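Local coordinates for protein cyclin-dependent kinase inhibitor 3 (Homo sapiens, PDB 1FPZ) that dephosphorylates CDK2 in a cyclin-dependent manner, acting as a dual-specificity phosphatase on phosphotyrosine and phosphoserine or phosphothreonine residues, at residues Ala151-Leu155 with Ala167-Leu171. The protein carries 1 engineered substitution. Sequence-based numbering, arbitrary orientation.
Sequences AACLL and AIDSL
Start with two helical turns, 151-155 within helix 146-158 and 167-171 within helix 164-175, both with regular alpha-helical backbone and one closing i+4 bond each: L155 N to A151 O at 3.2 Å and L171 N to A167 O at 3.3 Å. Their axes come within 9.0 Å, and the N-to-C directions make an angle of 134°, so segment 167-171 runs obliquely back past 151-155. The backbones come nearest at A152 and A167, CA to CA 5.2 Å, where two methyl side chains permit a close approach: A152 CB lies 4.1 Å from A167 CB, and A152 O 3.8 Å from that same A167 CB. L171, with both chi1 (-86°) and chi2 (-61°) in m, reaches across with its two methyls. L171 CD1 rests 3.6 Å from A151 CB, while L171 CD2 lies 4.0 Å from A152 CB and 3.9 Å from L155 CD1. L155 is in the mt rotamer (chi1 -67°, chi2 180°); its CB packs 4.2 Å from A167 CB and its CD1 4.1 Å from S170 CB. No hydrogen bond crosses the interface; S170 OG (chi1 m) bonds to Q166 O in its own helix. C153 and I168 point their CA-CB bonds away from this interface, and both touch L189 of helix 183-189, while L154 meets M123 and L126 of helix 116-131. The A151 side chain is about 10 Å from that of S140, the engineered replacement for the predicted phosphocysteine nucleophile. This buried, alanine- and leucine-lined pairing joins the helix that follows the phosphate-binding loop to the next helix in the alpha/beta protein-tyrosine phosphatase fold.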
loop_
_atom_site.group_PDB
_atom_site.type_symbol
_atom_site.label_atom_id
_atom_site.label_comp_id
_atom_site.label_asym_id
_atom_site.label_seq_id
_atom_site.Cartn_x
_atom_site.Cartn_y
_atom_site.Cartn_z
ATOM N N ALA A 151 4.127 1.614 -3.440
ATOM C CA ALA A 151 4.481 0.510 -4.336
ATOM C C ALA A 151 5.569 0.972 -5.285
ATOM O O ALA A 151 6.568 0.297 -5.454
ATOM C CB ALA A 151 3.261 0.077 -5.125
ATOM N N ALA A 152 5.368 2.136 -5.910
ATOM C CA ALA A 152 6.341 2.663 -6.858
ATOM C C ALA A 152 7.647 3.005 -6.154
ATOM O O ALA A 152 8.729 2.893 -6.732
ATOM C CB ALA A 152 5.776 3.859 -7.548
ATOM N N CYS A 153 7.551 3.431 -4.905
ATOM C CA CYS A 153 8.758 3.716 -4.143
ATOM C C CYS A 153 9.542 2.415 -3.917
ATOM O O CYS A 153 10.762 2.403 -3.997
ATOM C CB CYS A 153 8.391 4.329 -2.794
ATOM S SG CYS A 153 8.524 6.095 -2.751
ATOM N N LEU A 154 8.825 1.324 -3.637
ATOM C CA LEU A 154 9.450 0.016 -3.380
ATOM C C LEU A 154 10.202 -0.467 -4.632
ATOM O O LEU A 154 11.244 -1.090 -4.518
ATOM C CB LEU A 154 8.393 -1.024 -2.954
ATOM C CG LEU A 154 8.891 -2.481 -2.723
ATOM C CD1 LEU A 154 9.571 -2.596 -1.367
ATOM C CD2 LEU A 154 7.723 -3.489 -2.755
ATOM N N LEU A 155 9.674 -0.181 -5.820
ATOM C CA LEU A 155 10.348 -0.590 -7.054
ATOM C C LEU A 155 11.673 0.171 -7.158
ATOM O O LEU A 155 12.704 -0.437 -7.422
ATOM C CB LEU A 155 9.476 -0.324 -8.291
ATOM C CG LEU A 155 8.214 -1.195 -8.336
ATOM C CD1 LEU A 155 7.405 -0.873 -9.568
ATOM C CD2 LEU A 155 8.623 -2.688 -8.327
ATOM N N ALA A 167 8.623 3.302 -12.914
ATOM C CA ALA A 167 7.923 2.739 -11.766
ATOM C C ALA A 167 6.507 3.237 -11.758
ATOM O O ALA A 167 5.584 2.533 -11.366
ATOM C CB ALA A 167 8.614 3.128 -10.479
ATOM N N ILE A 168 6.341 4.468 -12.196
ATOM C CA ILE A 168 5.028 5.058 -12.251
ATOM C C ILE A 168 4.240 4.317 -13.329
ATOM O O ILE A 168 3.091 3.938 -13.116
ATOM C CB ILE A 168 5.174 6.577 -12.516
ATOM C CG1 ILE A 168 5.984 7.193 -11.361
ATOM C CG2 ILE A 168 3.814 7.245 -12.618
ATOM C CD1 ILE A 168 6.553 8.552 -11.643
ATOM N N ASP A 169 4.878 4.053 -14.465
ATOM C CA ASP A 169 4.215 3.344 -15.557
ATOM C C ASP A 169 3.727 1.963 -15.115
ATOM O O ASP A 169 2.620 1.541 -15.442
ATOM C CB ASP A 169 5.172 3.199 -16.746
ATOM C CG ASP A 169 5.629 4.545 -17.305
ATOM O OD1 ASP A 169 4.835 5.509 -17.235
ATOM O OD2 ASP A 169 6.768 4.637 -17.832
ATOM N N SER A 170 4.558 1.250 -14.363
ATOM C CA SER A 170 4.164 -0.075 -13.897
ATOM C C SER A 170 2.908 -0.036 -13.036
ATOM O O SER A 170 2.046 -0.902 -13.159
ATOM C CB SER A 170 5.290 -0.736 -13.104
ATOM O OG SER A 170 6.484 -0.820 -13.855
ATOM N N LEU A 171 2.797 0.956 -12.156
ATOM C CA LEU A 171 1.615 1.060 -11.302
ATOM C C LEU A 171 0.415 1.561 -12.097
ATOM O O LEU A 171 -0.727 1.149 -11.848
ATOM C CB LEU A 171 1.891 1.982 -10.103
ATOM C CG LEU A 171 2.527 1.350 -8.848
ATOM C CD1 LEU A 171 1.604 0.283 -8.324
ATOM C CD2 LEU A 171 3.898 0.757 -9.158
#